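Local coordinates for protein ribokinase RBSK (Mycobacterium tuberculosis, PDB 3GO6) that probably phosphorylates ribose at O-5 with magnesium-bound ATP, yielding ribose 5-phosphate for nucleotide synthesis or the pentose phosphate pathway, at residues A60-A65 against V146-L151. Sequence-based numbering, arbitrary orientation.
With RIB (alpha-D-ribofuranose), chain C.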
loop_
_atom_site.group_PDB
_atom_site.type_symbol
_atom_site.label_atom_id
_atom_site.label_comp_id
_atom_site.label_asym_id
_atom_site.label_seq_id
_atom_site.Cartn_x
_atom_site.Cartn_y
_atom_site.Cartn_z
ATOM N N ALA A 60 -4.464 -13.156 13.008
ATOM C CA ALA A 60 -4.024 -14.266 12.163
ATOM C C ALA A 60 -2.562 -14.616 12.473
ATOM O O ALA A 60 -2.228 -15.791 12.633
ATOM C CB ALA A 60 -4.178 -13.879 10.696
ATOM N N ASN A 61 -1.698 -13.606 12.543
ATOM C CA ASN A 61 -0.265 -13.822 12.806
ATOM C C ASN A 61 -0.042 -14.492 14.158
ATOM O O ASN A 61 0.812 -15.381 14.290
ATOM C CB ASN A 61 0.520 -12.497 12.818
ATOM C CG ASN A 61 0.560 -11.811 11.478
ATOM O OD1 ASN A 61 0.249 -12.407 10.451
ATOM N ND2 ASN A 61 0.971 -10.539 11.480
ATOM N N GLN A 62 -0.793 -14.046 15.170
ATOM C CA GLN A 62 -0.652 -14.619 16.514
ATOM C C GLN A 62 -1.164 -16.060 16.571
ATOM O O GLN A 62 -0.556 -16.910 17.226
ATOM C CB GLN A 62 -1.314 -13.729 17.567
ATOM C CG GLN A 62 -0.535 -12.415 17.699
ATOM C CD GLN A 62 -1.152 -11.405 18.612
ATOM O OE1 GLN A 62 -2.037 -11.711 19.389
ATOM N NE2 GLN A 62 -0.673 -10.159 18.515
ATOM N N ALA A 63 -2.250 -16.339 15.851
ATOM C CA ALA A 63 -2.786 -17.699 15.755
ATOM C C ALA A 63 -1.780 -18.631 15.069
ATOM O O ALA A 63 -1.541 -19.757 15.543
ATOM C CB ALA A 63 -4.146 -17.677 14.998
ATOM N N VAL A 64 -1.186 -18.175 13.970
ATOM C CA VAL A 64 -0.185 -18.949 13.228
ATOM C C VAL A 64 1.059 -19.255 14.087
ATOM O O VAL A 64 1.550 -20.392 14.124
ATOM C CB VAL A 64 0.209 -18.260 11.907
ATOM C CG1 VAL A 64 1.448 -18.908 11.306
ATOM C CG2 VAL A 64 -0.976 -18.317 10.886
ATOM N N ALA A 65 1.539 -18.248 14.805
ATOM C CA ALA A 65 2.682 -18.442 15.709
ATOM C C ALA A 65 2.373 -19.426 16.844
ATOM O O ALA A 65 3.200 -20.302 17.167
ATOM C CB ALA A 65 3.163 -17.094 16.270
ATOM N N VAL A 146 -6.277 -20.696 26.845
ATOM C CA VAL A 146 -5.866 -19.283 26.764
ATOM C C VAL A 146 -6.660 -18.569 25.664
ATOM O O VAL A 146 -6.694 -19.034 24.521
ATOM C CB VAL A 146 -4.350 -19.147 26.455
ATOM C CG1 VAL A 146 -3.926 -17.662 26.363
ATOM C CG2 VAL A 146 -3.494 -19.877 27.502
ATOM N N LEU A 147 -7.312 -17.465 26.023
ATOM C CA LEU A 147 -7.832 -16.523 25.032
ATOM C C LEU A 147 -6.756 -15.473 24.735
ATOM O O LEU A 147 -6.221 -14.858 25.646
ATOM C CB LEU A 147 -9.112 -15.823 25.514
ATOM C CG LEU A 147 -9.437 -14.508 24.770
ATOM C CD1 LEU A 147 -10.059 -14.738 23.407
ATOM C CD2 LEU A 147 -10.283 -13.581 25.592
ATOM N N LEU A 148 -6.416 -15.288 23.461
ATOM C CA LEU A 148 -5.523 -14.206 23.087
ATOM C C LEU A 148 -6.262 -13.244 22.150
ATOM O O LEU A 148 -6.843 -13.663 21.129
ATOM C CB LEU A 148 -4.237 -14.780 22.458
ATOM C CG LEU A 148 -3.242 -13.797 21.839
ATOM C CD1 LEU A 148 -2.704 -12.813 22.879
ATOM C CD2 LEU A 148 -2.107 -14.544 21.141
ATOM N N THR A 149 -6.249 -11.962 22.493
ATOM C CA THR A 149 -6.968 -10.967 21.709
ATOM C C THR A 149 -6.132 -9.691 21.541
ATOM O O THR A 149 -5.151 -9.499 22.263
ATOM C CB THR A 149 -8.380 -10.694 22.328
ATOM O OG1 THR A 149 -9.210 -10.033 21.372
ATOM C CG2 THR A 149 -8.286 -9.858 23.588
ATOM N N GLN A 150 -6.475 -8.870 20.547
ATOM C CA GLN A 150 -5.800 -7.584 20.290
ATOM C C GLN A 150 -6.876 -6.581 19.922
ATOM O O GLN A 150 -8.063 -6.908 19.969
ATOM C CB GLN A 150 -4.735 -7.643 19.160
ATOM C CG GLN A 150 -4.056 -9.014 18.972
ATOM C CD GLN A 150 -5.001 -10.045 18.320
ATOM O OE1 GLN A 150 -5.885 -9.676 17.547
ATOM N NE2 GLN A 150 -4.812 -11.324 18.639
ATOM N N LEU A 151 -6.464 -5.366 19.564
ATOM C CA LEU A 151 -7.394 -4.250 19.545
ATOM C C LEU A 151 -7.675 -3.638 18.171
ATOM O O LEU A 151 -8.150 -2.493 18.095
ATOM C CB LEU A 151 -6.946 -3.179 20.567
ATOM C CG LEU A 151 -6.547 -3.646 21.986
ATOM C CD1 LEU A 151 -6.100 -2.472 22.853
ATOM C CD2 LEU A 151 -7.680 -4.402 22.671
HETATM O O5 RIB C . 1.969 -6.906 13.726
HETATM C C5 RIB C . 1.980 -6.824 12.283
HETATM C C4 RIB C . 0.533 -6.928 11.766
HETATM O O4 RIB C . -0.160 -5.715 12.124
HETATM C C3 RIB C . 0.434 -6.996 10.252
HETATM O O3 RIB C . 0.279 -8.338 9.725
HETATM C C2 RIB C . -0.733 -6.087 9.915
HETATM O O2 RIB C . -1.787 -6.795 9.251
HETATM C C1 RIB C . -1.208 -5.443 11.209
HETATM O O1 RIB C . -2.403 -6.056 11.709
#
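Q62 of helix 58-68 reaches across to L148 and Q150 of segment 146-151. Q62 CB lies 3.8 Å from L148 CD2. A chi1 of -68° swings CG to the side of the backbone N, and the chain runs on extended, which carries the amide to Q150. Q62 CD sits 3.8 Å from Q150 CG. Q62 OE1 accepts a hydrogen bond from Q150 NE2 at 2.9 Å. The bond is bent, with an N-H...O angle of 141°, and the donor sits well above the carbonyl plane. The two amides are nearly perpendicular, 85° apart. The same Q62 OE1 also lies against the L148 CD2 methyl, 3.3 Å away; the leucine side chain lies across the glutamine. Q62 NE2 lies 3.6 Å from Q150 CG and donates to D248 OD1. The buried amide is thus fixed through both its oxygen and its nitrogen.

One residue earlier, N61 ND2 gives a hydrogen bond of 2.9 Å to ribose O3 and another to D248 OD2. D248, the predicted proton acceptor, also bonds the ribose through OD2. Q62, gripping OD1, stands in the second shell and probably helps position the carboxylate. The contact lies just behind the ribose pocket of the PfkB-family ribokinase fold, where helix 58-68 packs on the central sheet.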